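Local coordinates for protein glycoside Hydrolase (Bacteroides uniformis, PDB 5T99) that probably releases galactose units from agarose-derived sugars, as a family 2 glycoside hydrolase of a human gut symbiont, at residues A[85-90]-A[148-153]; A[473-478]-A[530-535]; A[493-498]-A[550-555]. All coordinates share one frame; numbering follows the deposited sequence.

Contact 1 of 3, residues A[85-90]-A[148-153]; sequences TGWYRK and VLAVQL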
loop_
_atom_site.group_PDB
_atom_site.type_symbol
_atom_site.label_atom_id
_atom_site.label_comp_id
_atom_site.label_asym_id
_atom_site.label_seq_id
_atom_site.Cartn_x
_atom_site.Cartn_y
_atom_site.Cartn_z
ATOM N N THR A 85 -22.064 4.436 13.432
ATOM C CA THR A 85 -21.476 5.400 14.343
ATOM C C THR A 85 -20.500 4.665 15.248
ATOM O O THR A 85 -20.764 3.524 15.659
ATOM C CB THR A 85 -22.563 6.095 15.172
ATOM O OG1 THR A 85 -23.458 6.770 14.282
ATOM C CG2 THR A 85 -21.969 7.101 16.156
ATOM N N GLY A 86 -19.362 5.306 15.517
ATOM C CA GLY A 86 -18.344 4.785 16.430
ATOM C C GLY A 86 -17.777 5.933 17.225
ATOM O O GLY A 86 -17.510 7.005 16.671
ATOM N N TRP A 87 -17.599 5.711 18.525
ATOM C CA TRP A 87 -17.107 6.730 19.430
ATOM C C TRP A 87 -15.798 6.273 20.042
ATOM O O TRP A 87 -15.659 5.100 20.401
ATOM C CB TRP A 87 -18.109 6.986 20.557
ATOM C CG TRP A 87 -19.210 7.965 20.246
ATOM C CD1 TRP A 87 -20.444 7.683 19.727
ATOM C CD2 TRP A 87 -19.186 9.372 20.471
ATOM N NE1 TRP A 87 -21.188 8.837 19.605
ATOM C CE2 TRP A 87 -20.443 9.885 20.064
ATOM C CE3 TRP A 87 -18.222 10.256 20.968
ATOM C CZ2 TRP A 87 -20.759 11.232 20.137
ATOM C CZ3 TRP A 87 -18.543 11.609 21.053
ATOM C CH2 TRP A 87 -19.806 12.081 20.637
ATOM N N TYR A 88 -14.849 7.207 20.162
ATOM C CA TYR A 88 -13.611 6.977 20.909
ATOM C C TYR A 88 -13.432 8.071 21.948
ATOM O O TYR A 88 -13.681 9.236 21.665
ATOM C CB TYR A 88 -12.391 6.974 20.002
ATOM C CG TYR A 88 -12.344 5.892 18.953
ATOM C CD1 TYR A 88 -11.513 4.787 19.104
ATOM C CD2 TYR A 88 -13.088 6.000 17.778
ATOM C CE1 TYR A 88 -11.444 3.806 18.120
ATOM C CE2 TYR A 88 -13.028 5.025 16.792
ATOM C CZ TYR A 88 -12.204 3.940 16.973
ATOM O OH TYR A 88 -12.141 2.988 16.011
ATOM N N ARG A 89 -12.990 7.684 23.142
ATOM C CA ARG A 89 -12.698 8.627 24.215
ATOM C C ARG A 89 -11.382 8.252 24.848
ATOM O O ARG A 89 -11.108 7.076 25.030
ATOM C CB ARG A 89 -13.780 8.576 25.296
ATOM C CG ARG A 89 -15.098 9.243 24.937
ATOM C CD ARG A 89 -16.136 8.972 26.028
ATOM N NE ARG A 89 -15.746 9.526 27.336
ATOM C CZ ARG A 89 -16.018 10.754 27.783
ATOM N NH1 ARG A 89 -16.678 11.643 27.049
ATOM N NH2 ARG A 89 -15.609 11.110 28.992
ATOM N N LYS A 90 -10.574 9.251 25.176
ATOM C CA LYS A 90 -9.350 9.051 25.942
ATOM C C LYS A 90 -9.305 10.091 27.046
ATOM O O LYS A 90 -9.531 11.267 26.794
ATOM C CB LYS A 90 -8.114 9.168 25.052
ATOM C CG LYS A 90 -6.798 9.024 25.806
ATOM C CD LYS A 90 -5.612 8.806 24.880
ATOM C CE LYS A 90 -4.301 8.750 25.661
ATOM N NZ LYS A 90 -3.107 8.470 24.813
ATOM N N VAL A 148 -10.484 15.091 28.565
ATOM C CA VAL A 148 -11.205 14.086 27.789
ATOM C C VAL A 148 -11.228 14.481 26.311
ATOM O O VAL A 148 -11.904 15.441 25.907
ATOM C CB VAL A 148 -12.650 13.902 28.325
ATOM C CG1 VAL A 148 -13.454 12.943 27.456
ATOM C CG2 VAL A 148 -12.631 13.398 29.770
ATOM N N LEU A 149 -10.491 13.715 25.517
ATOM C CA LEU A 149 -10.533 13.821 24.076
ATOM C C LEU A 149 -11.548 12.805 23.555
ATOM O O LEU A 149 -11.409 11.602 23.820
ATOM C CB LEU A 149 -9.144 13.541 23.484
ATOM C CG LEU A 149 -8.977 13.684 21.970
ATOM C CD1 LEU A 149 -9.390 15.072 21.514
ATOM C CD2 LEU A 149 -7.538 13.368 21.582
ATOM N N ALA A 150 -12.552 13.301 22.820
ATOM C CA ALA A 150 -13.630 12.477 22.266
ATOM C C ALA A 150 -13.670 12.609 20.755
ATOM O O ALA A 150 -13.630 13.715 20.238
ATOM C CB ALA A 150 -14.971 12.899 22.845
ATOM N N VAL A 151 -13.772 11.478 20.065
ATOM C CA VAL A 151 -13.871 11.441 18.611
ATOM C C VAL A 151 -15.119 10.655 18.263
ATOM O O VAL A 151 -15.308 9.536 18.754
ATOM C CB VAL A 151 -12.635 10.774 17.956
ATOM C CG1 VAL A 151 -12.797 10.675 16.447
ATOM C CG2 VAL A 151 -11.366 11.550 18.292
ATOM N N GLN A 152 -15.978 11.251 17.438
ATOM C CA GLN A 152 -17.118 10.547 16.851
ATOM C C GLN A 152 -16.905 10.413 15.345
ATOM O O GLN A 152 -16.660 11.410 14.650
ATOM C CB GLN A 152 -18.431 11.290 17.117
ATOM C CG GLN A 152 -19.681 10.567 16.612
ATOM C CD GLN A 152 -20.856 11.499 16.301
ATOM O OE1 GLN A 152 -20.685 12.605 15.789
ATOM N NE2 GLN A 152 -22.058 11.028 16.584
ATOM N N LEU A 153 -17.015 9.182 14.861
ATOM C CA LEU A 153 -16.982 8.889 13.446
ATOM C C LEU A 153 -18.381 8.473 12.994
ATOM O O LEU A 153 -18.997 7.619 13.626
ATOM C CB LEU A 153 -15.983 7.760 13.191
ATOM C CG LEU A 153 -14.552 8.050 13.657
ATOM C CD1 LEU A 153 -13.692 6.809 13.497
ATOM C CD2 LEU A 153 -13.943 9.214 12.899
#
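V148, within strand 146-153, lays CG1 over one face of the R89 guanidinium, 3.2 Å from R89 NH2. R89 reaches this place by bending at chi3 (62°). Arginine suits the spot because its flat face accepts the methyl while its polar rim serves others: D51 in a salt bridge, and the carbonyls of A44 and A46. L149 follows with two backbone bonds to K90, L149 O taking K90 N at 2.8 Å. A150 faces R89 in a non-hydrogen-bonded pair, and its small CB lies 4.2 Å from CZ3 at the edge of the W87 ring. V151 pairs with Y88 through two nearly straight bonds, V151 N to Y88 O measuring 2.8 Å. At Q152 the aliphatic part does the work: CB stands over the six-membered ring of W87, 3.6 Å from its centroid and 4° off the normal, a CH-pi contact. With CG anti to the backbone N (chi1 -176°), the chain runs on across the indole. A serine in place of W87 would probably leave the Q152 methylenes without their flat support and E40 OE1 without the indole N-H. L153 closes the ladder on G86 and sends CD1 to Y88 CE2, 3.8 Å away. The pair lies inside the six-stranded antiparallel sheet of the sugar binding domain, flanked by strands 34-38 and 114-118, with L149 and V151 packed on strand 102-107 of another sheet.

Contact 2 of 3, residues A[473-478]-A[530-535]; sequences YKPGKY and WAYPPD. With GIF (D-galacto-isofagomine), chain C.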
loop_
_atom_site.group_PDB
_atom_site.type_symbol
_atom_site.label_atom_id
_atom_site.label_comp_id
_atom_site.label_asym_id
_atom_site.label_seq_id
_atom_site.Cartn_x
_atom_site.Cartn_y
_atom_site.Cartn_z
ATOM N N TYR A 473 -7.180 0.501 -19.092
ATOM C CA TYR A 473 -7.712 -0.611 -19.915
ATOM C C TYR A 473 -7.902 -0.285 -21.397
ATOM O O TYR A 473 -8.950 -0.594 -21.974
ATOM C CB TYR A 473 -9.007 -1.149 -19.316
ATOM C CG TYR A 473 -8.889 -1.441 -17.841
ATOM C CD1 TYR A 473 -8.188 -2.566 -17.382
ATOM C CD2 TYR A 473 -9.464 -0.591 -16.897
ATOM C CE1 TYR A 473 -8.075 -2.836 -16.023
ATOM C CE2 TYR A 473 -9.352 -0.855 -15.546
ATOM C CZ TYR A 473 -8.660 -1.982 -15.122
ATOM O OH TYR A 473 -8.556 -2.231 -13.796
ATOM N N LYS A 474 -6.879 0.315 -22.011
ATOM C CA LYS A 474 -6.958 0.734 -23.416
ATOM C C LYS A 474 -5.744 0.344 -24.281
ATOM O O LYS A 474 -5.343 1.125 -25.161
ATOM C CB LYS A 474 -7.157 2.262 -23.476
ATOM C CG LYS A 474 -8.391 2.778 -22.764
ATOM C CD LYS A 474 -9.679 2.371 -23.467
ATOM C CE LYS A 474 -10.887 2.870 -22.690
ATOM N NZ LYS A 474 -11.081 2.130 -21.410
ATOM N N PRO A 475 -5.174 -0.861 -24.075
ATOM C CA PRO A 475 -3.993 -1.248 -24.874
ATOM C C PRO A 475 -4.264 -1.272 -26.376
ATOM O O PRO A 475 -3.380 -0.929 -27.157
ATOM C CB PRO A 475 -3.645 -2.644 -24.347
ATOM C CG PRO A 475 -4.930 -3.186 -23.816
ATOM C CD PRO A 475 -5.677 -1.994 -23.273
ATOM N N GLY A 476 -5.492 -1.625 -26.759
ATOM C CA GLY A 476 -5.934 -1.555 -28.150
ATOM C C GLY A 476 -5.925 -0.161 -28.756
ATOM O O GLY A 476 -5.844 -0.020 -29.984
ATOM N N LYS A 477 -6.007 0.869 -27.913
ATOM C CA LYS A 477 -5.964 2.260 -28.386
ATOM C C LYS A 477 -4.628 2.993 -28.204
ATOM O O LYS A 477 -4.556 4.191 -28.490
ATOM C CB LYS A 477 -7.100 3.057 -27.726
ATOM C CG LYS A 477 -8.489 2.475 -27.958
ATOM C CD LYS A 477 -8.857 2.471 -29.433
ATOM C CE LYS A 477 -10.329 2.134 -29.640
ATOM N NZ LYS A 477 -10.698 2.346 -31.068
ATOM N N TYR A 478 -3.573 2.302 -27.767
ATOM C CA TYR A 478 -2.288 2.975 -27.510
ATOM C C TYR A 478 -1.712 3.605 -28.778
ATOM O O TYR A 478 -1.273 4.752 -28.750
ATOM C CB TYR A 478 -1.247 2.025 -26.899
ATOM C CG TYR A 478 -1.475 1.588 -25.460
ATOM C CD1 TYR A 478 -2.526 2.095 -24.677
ATOM C CD2 TYR A 478 -0.601 0.689 -24.864
ATOM C CE1 TYR A 478 -2.701 1.688 -23.356
ATOM C CE2 TYR A 478 -0.765 0.286 -23.548
ATOM C CZ TYR A 478 -1.813 0.787 -22.799
ATOM O OH TYR A 478 -1.976 0.381 -21.508
ATOM N N TRP A 530 -14.262 -5.049 -19.633
ATOM C CA TRP A 530 -13.077 -4.269 -20.038
ATOM C C TRP A 530 -11.758 -5.004 -19.774
ATOM O O TRP A 530 -10.687 -4.500 -20.122
ATOM C CB TRP A 530 -13.051 -2.924 -19.295
ATOM C CG TRP A 530 -13.139 -3.072 -17.801
ATOM C CD1 TRP A 530 -12.099 -3.236 -16.917
ATOM C CD2 TRP A 530 -14.342 -3.108 -17.015
ATOM N NE1 TRP A 530 -12.584 -3.356 -15.632
ATOM C CE2 TRP A 530 -13.953 -3.280 -15.661
ATOM C CE3 TRP A 530 -15.715 -3.001 -17.325
ATOM C CZ2 TRP A 530 -14.886 -3.343 -14.612
ATOM C CZ3 TRP A 530 -16.649 -3.081 -16.285
ATOM C CH2 TRP A 530 -16.226 -3.251 -14.940
ATOM N N ALA A 531 -11.827 -6.176 -19.149
ATOM C CA ALA A 531 -10.639 -6.881 -18.730
ATOM C C ALA A 531 -9.987 -7.618 -19.884
ATOM O O ALA A 531 -10.562 -7.759 -20.964
ATOM C CB ALA A 531 -10.962 -7.842 -17.597
ATOM N N TYR A 532 -8.765 -8.070 -19.640
ATOM C CA TYR A 532 -8.011 -8.859 -20.604
ATOM C C TYR A 532 -6.819 -9.490 -19.895
ATOM O O TYR A 532 -6.372 -8.965 -18.872
ATOM C CB TYR A 532 -7.534 -7.987 -21.778
ATOM C CG TYR A 532 -6.893 -6.682 -21.356
ATOM C CD1 TYR A 532 -5.530 -6.613 -21.086
ATOM C CD2 TYR A 532 -7.648 -5.521 -21.220
ATOM C CE1 TYR A 532 -4.933 -5.429 -20.695
ATOM C CE2 TYR A 532 -7.057 -4.321 -20.828
ATOM C CZ TYR A 532 -5.692 -4.285 -20.563
ATOM O OH TYR A 532 -5.072 -3.124 -20.163
ATOM N N PRO A 533 -6.289 -10.608 -20.426
ATOM C CA PRO A 533 -5.164 -11.250 -19.736
ATOM C C PRO A 533 -3.893 -10.400 -19.791
ATOM O O PRO A 533 -3.761 -9.580 -20.683
ATOM C CB PRO A 533 -4.958 -12.565 -20.511
ATOM C CG PRO A 533 -6.132 -12.699 -21.414
ATOM C CD PRO A 533 -6.631 -11.309 -21.674
ATOM N N PRO A 534 -2.956 -10.606 -18.849
ATOM C CA PRO A 534 -1.680 -9.870 -18.849
ATOM C C PRO A 534 -0.908 -9.902 -20.175
ATOM O O PRO A 534 -0.220 -8.923 -20.512
ATOM C CB PRO A 534 -0.878 -10.570 -17.746
ATOM C CG PRO A 534 -1.910 -11.065 -16.797
ATOM C CD PRO A 534 -3.096 -11.450 -17.644
ATOM N N ASP A 535 -1.032 -11.012 -20.904
ATOM C CA ASP A 535 -0.347 -11.217 -22.195
ATOM C C ASP A 535 -0.660 -10.076 -23.182
ATOM O O ASP A 535 0.208 -9.657 -23.952
ATOM C CB ASP A 535 -0.752 -12.563 -22.857
ATOM C CG ASP A 535 -0.802 -13.744 -21.875
ATOM O OD1 ASP A 535 -0.276 -14.841 -22.187
ATOM O OD2 ASP A 535 -1.402 -13.582 -20.793
HETATM C C GIF C . -11.273 1.198 -10.956
HETATM N N GIF C . -11.220 0.559 -12.262
HETATM O O GIF C . -12.029 -3.748 -12.677
HETATM C C1 GIF C . -10.959 0.188 -9.870
HETATM O O1 GIF C . -13.161 -0.773 -9.822
HETATM C C2 GIF C . -11.785 -1.086 -10.031
HETATM O O2 GIF C . -11.228 0.770 -8.597
HETATM C C3 GIF C . -11.603 -1.704 -11.414
HETATM C C4 GIF C . -11.928 -0.686 -12.502
HETATM C C5 GIF C . -12.478 -2.949 -11.574
HETATM O O HOH W 1 -10.700 -2.661 -22.133
#
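Two carbonyls hold one water between them: it donates to Y473 O at 2.7 Å and to W530 O at the same distance, bridging segments that share no direct hydrogen bond. Alongside this bridge the side chains of the two residues meet as an edge-to-face pair. W530 brings CD1 over the centre of the Y473 ring, 3.7 Å from Y473 CD2, with the planes at 55°. The indole gets there by setting CG between its backbone N and carbonyl carbon (chi1 54°), which also turns NE1 toward the bound D-galacto-isofagomine. W530 NE1 donates to the ligand's O at 3.0 Å, and that oxygen lies in the indole plane, at its edge; the N-H...O angle of 146° is somewhat bent. Tryptophan suits the place because one edge can touch an aromatic face and hand an N-H to a sugar-like hydroxyl. Deeper in, Y532 turns its ring edge to Y473, CE2 lying 4.0 Å from Y473 CB. One face of Y532 takes P475 in a CH-pi contact, with P475 CG 3.5 Å from Y532 CZ. The proline also lies over the Y478 ring through its CA, so a rigid, flat-sided residue fills the space between two tyrosines. Y532 OH is hydrogen-bonded to E537, and Y473 OH to E494 and S497. Apolar faces thus fix the rings, while their polar ends remain committed to the pocket or to helix 534-543.

Contact 3 of 3, residues A[493-498]-A[550-555]; sequences SETSSC and EFIWTG. With GIF (D-galacto-isofagomine), chain C.
T495 and I552 pair in parallel where the seventh and eighth strands of the TIM barrel, 490-495 and 549-552, run side by side. This is the tight part of the contact. W553 N gives T495 O a good bond of 2.9 Å, and the same carbonyl also receives S497 N, so two donors grip it as the chain turns off. On the other side of the bridge, T495 N reaches F551 O at 3.0 Å, but the angle of 126° makes that bond weak. The T495 and E550 side chains cross at about a right angle, and T495 OG1 donates to the anti lone pair of E550 OE1 at 2.7 Å; threonine suits the place because its methyl packs on E550 CB while its hydroxyl meets the buried carboxylate.

Close packing continues beside the bound D-galacto-isofagomine. E494 and W553 lie side by side and point the same way, the carboxylate 33° from the indole plane and E494 CD 3.5 Å from W553 CE3. W553 sets CG anti to its backbone N (chi1 -168°), which presents one indole face to ligand C1; T554 CG2 backs the opposite face. The W553-T554 peptide is cis, a feature known at the end of the eighth strand in this clan of hydrolases. The ligand nitrogen donates to E494 OE2 at 2.6 Å, consistent with the nucleophile's place in retaining relatives. R346 pairs with E494 OE1, and Y473 OH, from the neighbouring loop, hydrogen-bonds to E494 OE2 and S497 OG. The looser side is the S497-C498 turn, where a water lies within donating distance of C498 O and W553 O. There S497 OG sits 3.4 Å from W553 CD1 and shares a hydrogen bond of 2.9 Å with the ligand's O, in which either could be the donor.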
loop_
_atom_site.group_PDB
_atom_site.type_symbol
_atom_site.label_atom_id
_atom_site.label_comp_id
_atom_site.label_asym_id
_atom_site.label_seq_id
_atom_site.Cartn_x
_atom_site.Cartn_y
_atom_site.Cartn_z
ATOM N N SER A 493 -2.281 3.538 -16.639
ATOM C CA SER A 493 -2.556 3.772 -15.212
ATOM C C SER A 493 -3.301 2.630 -14.532
ATOM O O SER A 493 -3.239 2.502 -13.311
ATOM C CB SER A 493 -3.278 5.100 -14.994
ATOM O OG SER A 493 -4.251 5.338 -15.988
ATOM N N GLU A 494 -4.003 1.806 -15.303
ATOM C CA GLU A 494 -4.689 0.632 -14.750
ATOM C C GLU A 494 -4.801 -0.418 -15.858
ATOM O O GLU A 494 -5.217 -0.098 -16.980
ATOM C CB GLU A 494 -6.057 1.024 -14.192
ATOM C CG GLU A 494 -6.416 0.394 -12.867
ATOM C CD GLU A 494 -7.823 0.764 -12.432
ATOM O OE1 GLU A 494 -8.005 1.893 -11.944
ATOM O OE2 GLU A 494 -8.751 -0.077 -12.580
ATOM N N THR A 495 -4.386 -1.654 -15.578
ATOM C CA THR A 495 -4.278 -2.656 -16.639
ATOM C C THR A 495 -4.737 -4.052 -16.206
ATOM O O THR A 495 -4.740 -4.393 -15.015
ATOM C CB THR A 495 -2.841 -2.727 -17.216
ATOM O OG1 THR A 495 -1.907 -3.138 -16.207
ATOM C CG2 THR A 495 -2.401 -1.377 -17.764
ATOM N N SER A 496 -5.112 -4.833 -17.215
ATOM C CA SER A 496 -5.555 -6.220 -17.101
ATOM C C SER A 496 -6.950 -6.348 -16.483
ATOM O O SER A 496 -7.905 -6.475 -17.211
ATOM C CB SER A 496 -4.521 -7.110 -16.383
ATOM O OG SER A 496 -4.846 -8.477 -16.546
ATOM N N SER A 497 -7.064 -6.281 -15.156
ATOM C CA SER A 497 -8.285 -6.688 -14.422
ATOM C C SER A 497 -8.717 -8.152 -14.674
ATOM O O SER A 497 -9.879 -8.512 -14.477
ATOM C CB SER A 497 -9.449 -5.698 -14.648
ATOM O OG SER A 497 -9.513 -4.757 -13.591
ATOM N N CYS A 498 -7.752 -8.991 -15.055
ATOM C CA CYS A 498 -7.924 -10.428 -15.138
ATOM C C CYS A 498 -8.201 -10.931 -13.724
ATOM O O CYS A 498 -7.657 -10.411 -12.740
ATOM C CB CYS A 498 -6.644 -11.063 -15.697
ATOM S SG CYS A 498 -6.725 -12.831 -16.082
ATOM N N GLU A 550 2.946 0.083 -16.964
ATOM C CA GLU A 550 1.610 -0.292 -16.552
ATOM C C GLU A 550 1.474 -0.387 -15.040
ATOM O O GLU A 550 2.453 -0.560 -14.324
ATOM C CB GLU A 550 1.224 -1.629 -17.175
ATOM C CG GLU A 550 2.077 -2.827 -16.760
ATOM C CD GLU A 550 1.516 -4.137 -17.291
ATOM O OE1 GLU A 550 0.301 -4.381 -17.107
ATOM O OE2 GLU A 550 2.288 -4.917 -17.894
ATOM N N PHE A 551 0.237 -0.287 -14.569
ATOM C CA PHE A 551 -0.078 -0.478 -13.173
ATOM C C PHE A 551 -1.273 -1.432 -13.105
ATOM O O PHE A 551 -2.394 -1.051 -13.442
ATOM C CB PHE A 551 -0.363 0.878 -12.526
ATOM C CG PHE A 551 0.878 1.731 -12.319
ATOM C CD1 PHE A 551 1.568 1.699 -11.112
ATOM C CD2 PHE A 551 1.359 2.554 -13.338
ATOM C CE1 PHE A 551 2.703 2.478 -10.920
ATOM C CE2 PHE A 551 2.498 3.324 -13.155
ATOM C CZ PHE A 551 3.176 3.285 -11.947
ATOM N N ILE A 552 -1.032 -2.681 -12.692
ATOM C CA ILE A 552 -2.033 -3.737 -12.873
ATOM C C ILE A 552 -3.104 -3.608 -11.825
ATOM O O ILE A 552 -2.830 -3.106 -10.752
ATOM C CB ILE A 552 -1.418 -5.161 -12.853
ATOM C CG1 ILE A 552 -1.118 -5.628 -11.416
ATOM C CG2 ILE A 552 -0.207 -5.228 -13.787
ATOM C CD1 ILE A 552 -0.444 -6.974 -11.326
ATOM N N TRP A 553 -4.319 -4.050 -12.154
ATOM C CA TRP A 553 -5.421 -4.135 -11.189
ATOM C C TRP A 553 -5.656 -5.610 -10.786
ATOM O O TRP A 553 -6.370 -6.310 -11.495
ATOM C CB TRP A 553 -6.717 -3.539 -11.784
ATOM C CG TRP A 553 -7.722 -3.365 -10.704
ATOM C CD1 TRP A 553 -8.719 -4.227 -10.346
ATOM C CD2 TRP A 553 -7.746 -2.301 -9.756
ATOM N NE1 TRP A 553 -9.382 -3.747 -9.236
ATOM C CE2 TRP A 553 -8.797 -2.566 -8.853
ATOM C CE3 TRP A 553 -6.973 -1.145 -9.580
ATOM C CZ2 TRP A 553 -9.102 -1.705 -7.793
ATOM C CZ3 TRP A 553 -7.270 -0.299 -8.545
ATOM C CH2 TRP A 553 -8.328 -0.573 -7.658
ATOM N N THR A 554 -5.093 -6.140 -9.696
ATOM C CA THR A 554 -4.269 -5.487 -8.692
ATOM C C THR A 554 -3.127 -6.419 -8.310
ATOM O O THR A 554 -3.127 -7.596 -8.679
ATOM C CB THR A 554 -5.076 -5.238 -7.408
ATOM O OG1 THR A 554 -5.662 -6.467 -6.957
ATOM C CG2 THR A 554 -6.179 -4.256 -7.662
ATOM N N GLY A 555 -2.175 -5.903 -7.540
ATOM C CA GLY A 555 -1.056 -6.700 -7.039
ATOM C C GLY A 555 -1.461 -7.722 -5.993
ATOM O O GLY A 555 -1.046 -8.876 -6.051
HETATM C C GIF C . -11.273 1.198 -10.956
HETATM N N GIF C . -11.220 0.559 -12.262
HETATM O O GIF C . -12.029 -3.748 -12.677
HETATM C C1 GIF C . -10.959 0.188 -9.870
HETATM O O1 GIF C . -13.161 -0.773 -9.822
HETATM C C2 GIF C . -11.785 -1.086 -10.031
HETATM O O2 GIF C . -11.228 0.770 -8.597
HETATM C C3 GIF C . -11.603 -1.704 -11.414
HETATM C C4 GIF C . -11.928 -0.686 -12.502
HETATM C C5 GIF C . -12.478 -2.949 -11.574
HETATM O O HOH W 2 -5.906 -8.344 -13.110
#

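How the contacts relate
Contacts 2 and 3 supply adjoining parts of the same pocket: their centres are about 9 Å apart, their segments alternate along the chain, and both touch the bound D-galacto-isofagomine. Their joint is the hydroxyl of Y473, which lies 2.5 Å from E494 OE2 and 2.7 Å from S497 OG, both probable hydrogen bonds, so contact 2 probably helps to position the polar groups that contact 3 offers to the ligand. Contact 1 stands apart, its centre about 46 Å from that of contact 2 and about 38 Å from that of contact 3, across the chain's centre. It is part of the sugar binding domain, the region that also supplies R161, a further hydrogen-bonding partner of the ligand.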